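Putative hyaluronoglucosaminidase (Clostridium perfringens, PDB 6PWI) probably hydrolyses terminal N-acetylhexosamine residues of glycans, as a family 84 glycoside hydrolase of which this chain holds the N-terminal and catalytic portion. Local coordinates at residues N95-I100 and D108-D113; D261-G266 and V308-D313. All blocks are in the same frame, centred on the assembly; numbering follows the deposited sequence.

Contact 1 (N95-I100 and D108-D113); sequences NFLIGI and DKYFTD
Leu97 and Tyr110 meet where helix 106-114 packs across one face of a mixed beta sheet, in the alpha/beta domain that precedes the catalytic barrel and belongs to the family of glycosyl hydrolase family 20 domain 2. The case illustrates how a helix joined to its strand by a short connection can touch that strand directly through few atoms while neighbouring strands carry much of its packing. On the packed side, the methyl CD1 of Leu97 lies over one face of the Tyr110 ring, 4.2 Å from CG, and the two side chains cross at about a right angle. Chi1 of Tyr110 (162°) sends the ring out toward the strand, and chi2 (87°) sets the turn of its face, over which the leucine methyl lies. Around this pair the sheet supplies more apolar surface: Leu97 also touches Val59 of strand 55-60, Tyr110 reaches Val136, and Phe111, buried one residue further along the helix, packs on Ala138 and Leu140. On the far face of the strand Ile98 turns away from the helix, toward Ala147 and Ile151 of helix 144-158.

The outer side of helix 106-114 is different. Lys109 and Asp113 are exposed and pair with each other along the helix surface, NZ meeting the syn lone pair of OD2 at 3.1 Å, without contributing to the strand interface. No hydrogen bond runs directly between strand and helix. Glu61 bridges them instead, one carboxylate oxygen accepting from the backbone N of Ile100 and the other from that of Asp108. At this end, Asp108 OD2 accepts from Glu104 N, tying the side chain back to the loop just ahead of the helix, while Asp108 CB lies 3.6 Å from the carbonyl O of Ile100.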
loop_
_atom_site.group_PDB
_atom_site.type_symbol
_atom_site.label_atom_id
_atom_site.label_comp_id
_atom_site.label_asym_id
_atom_site.label_seq_id
_atom_site.Cartn_x
_atom_site.Cartn_y
_atom_site.Cartn_z
ATOM N N ASN A 95 -19.020 -26.387 9.956
ATOM C CA ASN A 95 -19.577 -25.967 8.678
ATOM C C ASN A 95 -19.001 -24.614 8.254
ATOM O O ASN A 95 -18.976 -23.664 9.040
ATOM C CB ASN A 95 -21.108 -25.907 8.737
ATOM C CG ASN A 95 -21.775 -27.265 8.844
ATOM O OD1 ASN A 95 -22.070 -27.901 7.833
ATOM N ND2 ASN A 95 -22.040 -27.708 10.063
ATOM N N PHE A 96 -18.557 -24.532 6.990
ATOM C CA PHE A 96 -18.212 -23.273 6.343
ATOM C C PHE A 96 -19.180 -23.021 5.194
ATOM O O PHE A 96 -19.179 -23.772 4.226
ATOM C CB PHE A 96 -16.778 -23.313 5.810
ATOM C CG PHE A 96 -15.729 -23.421 6.887
ATOM C CD1 PHE A 96 -15.080 -22.291 7.359
ATOM C CD2 PHE A 96 -15.418 -24.646 7.459
ATOM C CE1 PHE A 96 -14.129 -22.386 8.362
ATOM C CE2 PHE A 96 -14.470 -24.741 8.467
ATOM C CZ PHE A 96 -13.823 -23.610 8.914
ATOM N N LEU A 97 -20.018 -21.984 5.315
ATOM C CA LEU A 97 -20.931 -21.641 4.234
ATOM C C LEU A 97 -20.515 -20.300 3.632
ATOM O O LEU A 97 -20.371 -19.311 4.353
ATOM C CB LEU A 97 -22.384 -21.579 4.732
ATOM C CG LEU A 97 -22.849 -22.599 5.776
ATOM C CD1 LEU A 97 -24.355 -22.508 5.969
ATOM C CD2 LEU A 97 -22.457 -24.022 5.414
ATOM N N ILE A 98 -20.325 -20.275 2.306
ATOM C CA ILE A 98 -20.006 -19.042 1.606
ATOM C C ILE A 98 -21.127 -18.734 0.617
ATOM O O ILE A 98 -21.470 -19.573 -0.218
ATOM C CB ILE A 98 -18.629 -19.117 0.915
ATOM C CG1 ILE A 98 -17.529 -19.632 1.852
ATOM C CG2 ILE A 98 -18.266 -17.774 0.296
ATOM C CD1 ILE A 98 -17.263 -18.761 3.066
ATOM N N GLY A 99 -21.678 -17.517 0.703
ATOM C CA GLY A 99 -22.844 -17.187 -0.092
ATOM C C GLY A 99 -22.927 -15.706 -0.429
ATOM O O GLY A 99 -22.164 -14.901 0.098
ATOM N N ILE A 100 -23.888 -15.374 -1.297
ATOM C CA ILE A 100 -24.110 -14.014 -1.753
ATOM C C ILE A 100 -25.510 -13.580 -1.334
ATOM O O ILE A 100 -26.464 -14.340 -1.449
ATOM C CB ILE A 100 -23.887 -13.913 -3.276
ATOM C CG1 ILE A 100 -22.401 -14.044 -3.618
ATOM C CG2 ILE A 100 -24.505 -12.642 -3.859
ATOM C CD1 ILE A 100 -22.143 -14.440 -5.051
ATOM N N ASP A 108 -27.678 -17.832 1.633
ATOM C CA ASP A 108 -28.558 -16.682 1.744
ATOM C C ASP A 108 -29.729 -17.054 2.652
ATOM O O ASP A 108 -30.106 -16.283 3.536
ATOM C CB ASP A 108 -29.006 -16.172 0.370
ATOM C CG ASP A 108 -29.886 -14.929 0.432
ATOM O OD1 ASP A 108 -29.660 -14.081 1.323
ATOM O OD2 ASP A 108 -30.799 -14.812 -0.407
ATOM N N LYS A 109 -30.269 -18.260 2.430
ATOM C CA LYS A 109 -31.394 -18.786 3.183
ATOM C C LYS A 109 -31.035 -18.876 4.664
ATOM O O LYS A 109 -31.807 -18.441 5.516
ATOM C CB LYS A 109 -31.779 -20.158 2.624
ATOM C CG LYS A 109 -33.127 -20.693 3.077
ATOM C CD LYS A 109 -33.675 -21.755 2.149
ATOM C CE LYS A 109 -35.116 -22.106 2.454
ATOM N NZ LYS A 109 -35.236 -22.677 3.816
ATOM N N TYR A 110 -29.855 -19.439 4.963
ATOM C CA TYR A 110 -29.413 -19.598 6.340
ATOM C C TYR A 110 -29.408 -18.249 7.062
ATOM O O TYR A 110 -29.823 -18.173 8.213
ATOM C CB TYR A 110 -28.078 -20.344 6.416
ATOM C CG TYR A 110 -27.355 -20.184 7.730
ATOM C CD1 TYR A 110 -27.609 -21.025 8.807
ATOM C CD2 TYR A 110 -26.420 -19.171 7.903
ATOM C CE1 TYR A 110 -26.955 -20.862 10.019
ATOM C CE2 TYR A 110 -25.761 -18.993 9.106
ATOM C CZ TYR A 110 -26.031 -19.839 10.165
ATOM O OH TYR A 110 -25.368 -19.647 11.339
ATOM N N PHE A 111 -28.950 -17.187 6.387
ATOM C CA PHE A 111 -28.874 -15.874 7.013
ATOM C C PHE A 111 -30.268 -15.298 7.230
ATOM O O PHE A 111 -30.543 -14.737 8.283
ATOM C CB PHE A 111 -27.993 -14.907 6.220
ATOM C CG PHE A 111 -26.524 -14.993 6.549
ATOM C CD1 PHE A 111 -25.965 -14.166 7.510
ATOM C CD2 PHE A 111 -25.704 -15.904 5.902
ATOM C CE1 PHE A 111 -24.615 -14.249 7.815
ATOM C CE2 PHE A 111 -24.354 -15.987 6.207
ATOM C CZ PHE A 111 -23.812 -15.160 7.164
ATOM N N THR A 112 -31.136 -15.442 6.225
ATOM C CA THR A 112 -32.516 -14.992 6.317
ATOM C C THR A 112 -33.254 -15.722 7.442
ATOM O O THR A 112 -33.866 -15.085 8.296
ATOM C CB THR A 112 -33.228 -15.153 4.968
ATOM O OG1 THR A 112 -32.573 -14.271 4.055
ATOM C CG2 THR A 112 -34.709 -14.838 5.039
ATOM N N ASP A 113 -33.185 -17.059 7.431
ATOM C CA ASP A 113 -33.981 -17.905 8.305
ATOM C C ASP A 113 -33.549 -17.727 9.758
ATOM O O ASP A 113 -34.370 -17.872 10.657
ATOM C CB ASP A 113 -33.885 -19.385 7.916
ATOM C CG ASP A 113 -34.715 -19.791 6.706
ATOM O OD1 ASP A 113 -35.477 -18.941 6.182
ATOM O OD2 ASP A 113 -34.586 -20.961 6.290
#

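Contact 2 (D261-G266 and V308-D313)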
loop_
_atom_site.group_PDB
_atom_site.type_symbol
_atom_site.label_atom_id
_atom_site.label_comp_id
_atom_site.label_asym_id
_atom_site.label_seq_id
_atom_site.Cartn_x
_atom_site.Cartn_y
_atom_site.Cartn_z
ATOM N N ASP A 261 2.726 10.956 -31.506
ATOM C CA ASP A 261 2.435 9.980 -32.546
ATOM C C ASP A 261 1.131 9.252 -32.228
ATOM O O ASP A 261 0.813 8.255 -32.866
ATOM C CB ASP A 261 3.545 8.929 -32.668
ATOM C CG ASP A 261 4.957 9.463 -32.483
ATOM O OD1 ASP A 261 5.294 10.483 -33.135
ATOM O OD2 ASP A 261 5.714 8.850 -31.689
ATOM N N GLY A 262 0.387 9.755 -31.237
ATOM C CA GLY A 262 -0.760 9.046 -30.700
ATOM C C GLY A 262 -2.002 9.133 -31.586
ATOM O O GLY A 262 -1.951 9.598 -32.724
ATOM N N MET A 263 -3.117 8.659 -31.023
ATOM C CA MET A 263 -4.447 8.701 -31.602
ATOM C C MET A 263 -4.588 9.885 -32.558
ATOM O O MET A 263 -4.437 11.038 -32.161
ATOM C CB MET A 263 -5.465 8.847 -30.469
ATOM C CG MET A 263 -6.799 8.241 -30.777
ATOM S SD MET A 263 -6.734 6.457 -30.609
ATOM C CE MET A 263 -8.397 6.058 -31.141
ATOM N N ASN A 264 -4.914 9.573 -33.817
ATOM C CA ASN A 264 -5.011 10.546 -34.897
ATOM C C ASN A 264 -6.468 10.980 -35.076
ATOM O O ASN A 264 -7.321 10.195 -35.491
ATOM C CB ASN A 264 -4.396 9.980 -36.178
ATOM C CG ASN A 264 -4.255 10.980 -37.306
ATOM O OD1 ASN A 264 -4.842 12.062 -37.283
ATOM N ND2 ASN A 264 -3.483 10.613 -38.313
ATOM N N PHE A 265 -6.734 12.256 -34.773
ATOM C CA PHE A 265 -8.075 12.817 -34.827
ATOM C C PHE A 265 -8.222 13.710 -36.061
ATOM O O PHE A 265 -9.110 14.563 -36.108
ATOM C CB PHE A 265 -8.385 13.575 -33.531
ATOM C CG PHE A 265 -8.575 12.710 -32.311
ATOM C CD1 PHE A 265 -9.826 12.200 -31.989
ATOM C CD2 PHE A 265 -7.506 12.404 -31.482
ATOM C CE1 PHE A 265 -10.007 11.408 -30.865
ATOM C CE2 PHE A 265 -7.685 11.609 -30.360
ATOM C CZ PHE A 265 -8.933 11.110 -30.054
ATOM N N GLY A 266 -7.349 13.487 -37.058
ATOM C CA GLY A 266 -7.356 14.227 -38.311
ATOM C C GLY A 266 -8.706 14.144 -39.022
ATOM O O GLY A 266 -9.249 15.165 -39.443
ATOM N N VAL A 308 -12.340 12.970 -24.601
ATOM C CA VAL A 308 -13.703 12.567 -24.293
ATOM C C VAL A 308 -14.228 11.632 -25.386
ATOM O O VAL A 308 -14.789 10.577 -25.084
ATOM C CB VAL A 308 -14.624 13.784 -24.084
ATOM C CG1 VAL A 308 -16.069 13.367 -23.837
ATOM C CG2 VAL A 308 -14.127 14.655 -22.946
ATOM N N LYS A 309 -14.044 12.030 -26.654
ATOM C CA LYS A 309 -14.463 11.235 -27.801
ATOM C C LYS A 309 -14.002 9.790 -27.617
ATOM O O LYS A 309 -14.818 8.872 -27.674
ATOM C CB LYS A 309 -13.947 11.874 -29.094
ATOM C CG LYS A 309 -14.379 11.230 -30.402
ATOM C CD LYS A 309 -14.151 12.181 -31.576
ATOM C CE LYS A 309 -13.943 11.510 -32.919
ATOM N NZ LYS A 309 -15.061 10.595 -33.258
ATOM N N LEU A 310 -12.702 9.599 -27.347
ATOM C CA LEU A 310 -12.143 8.264 -27.215
ATOM C C LEU A 310 -12.843 7.499 -26.093
ATOM O O LEU A 310 -13.241 6.347 -26.283
ATOM C CB LEU A 310 -10.631 8.341 -26.985
ATOM C CG LEU A 310 -9.963 6.997 -26.680
ATOM C CD1 LEU A 310 -10.069 6.049 -27.865
ATOM C CD2 LEU A 310 -8.506 7.173 -26.278
ATOM N N MET A 311 -13.003 8.151 -24.932
ATOM C CA MET A 311 -13.521 7.485 -23.747
ATOM C C MET A 311 -14.970 7.062 -23.978
ATOM O O MET A 311 -15.420 6.066 -23.413
ATOM C CB MET A 311 -13.415 8.368 -22.497
ATOM C CG MET A 311 -11.978 8.646 -22.047
ATOM S SD MET A 311 -10.873 7.197 -21.921
ATOM C CE MET A 311 -11.671 6.247 -20.627
ATOM N N GLU A 312 -15.684 7.820 -24.821
ATOM C CA GLU A 312 -17.061 7.505 -25.175
ATOM C C GLU A 312 -17.087 6.211 -25.980
ATOM O O GLU A 312 -17.961 5.371 -25.768
ATOM C CB GLU A 312 -17.710 8.653 -25.950
ATOM C CG GLU A 312 -18.532 9.587 -25.081
ATOM C CD GLU A 312 -18.773 10.993 -25.617
ATOM O OE1 GLU A 312 -18.178 11.355 -26.658
ATOM O OE2 GLU A 312 -19.548 11.739 -24.980
ATOM N N ASP A 313 -16.098 6.057 -26.875
ATOM C CA ASP A 313 -15.992 4.894 -27.747
ATOM C C ASP A 313 -15.500 3.673 -26.968
ATOM O O ASP A 313 -15.921 2.553 -27.255
ATOM C CB ASP A 313 -15.172 5.199 -29.006
ATOM C CG ASP A 313 -15.950 5.977 -30.062
ATOM O OD1 ASP A 313 -17.189 5.835 -30.103
ATOM O OD2 ASP A 313 -15.314 6.716 -30.840
#
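Met263 and Leu310 point at each other where a loop meets a helix of the beta/alpha barrel, a worked example of how the loop after a barrel strand packs on a neighbouring helix. Each side chain leaves its backbone with CG anti to N, and each is directed toward the opposite segment. The methionine chain then bends at its second torsion (chi2 77°), and its terminal methyl CE comes to 3.7 Å from Leu310 CD1; the two side chains cross obliquely.

Phe265 approaches differently, with the rim of its ring. Near the ring plane, CE1 meets Lys309 CD at 4.3 Å, so the lysine contributes its aliphatic stem, and CZ lies 4.5 Å from Leu310 CB. Beside this edge contact the phenylalanine ring also meets that of Tyr271, their planes about 25° apart, and the hydroxyl of Tyr271, on helix 268-286, is hydrogen-bonded to Asp313 OD2 of helix 304-321.

Asn264, between the two apolar residues, closes an Asx turn around Phe265: OD1 accepts from Gly266 N at 2.9 Å. The side chain of Met263 lies about 11 Å from that of Asp299, the predicted proton donor. With no hydrogen bond or salt bridge crossing directly between loop and helix, the direct contact is made by apolar carbon atoms, and a polar link to this helix is supplied by Tyr271.

In the fold
From the N terminus the chain first builds the mixed-sheet domain, where contact 1 closes a short loop: only seven residues separate strand 94-100 from the segment of helix 106-114 that returns to it. The chain then completes that sheet and enters the eight-stranded parallel barrel. Contact 2 opens after barrel strand 250-255 and closes a longer excursion of 41 residues, through helix 268-286 and strand 293-296, on helix 304-321. The two closures follow in series, neither nesting nor crossing. Their centres are 48 Å apart and their nearest atoms about 28 Å, so they are separate: contact 1 joins a strand and a helix of the mixed-sheet domain, contact 2 the loop after strand 250-255 and helix 304-321 of the barrel.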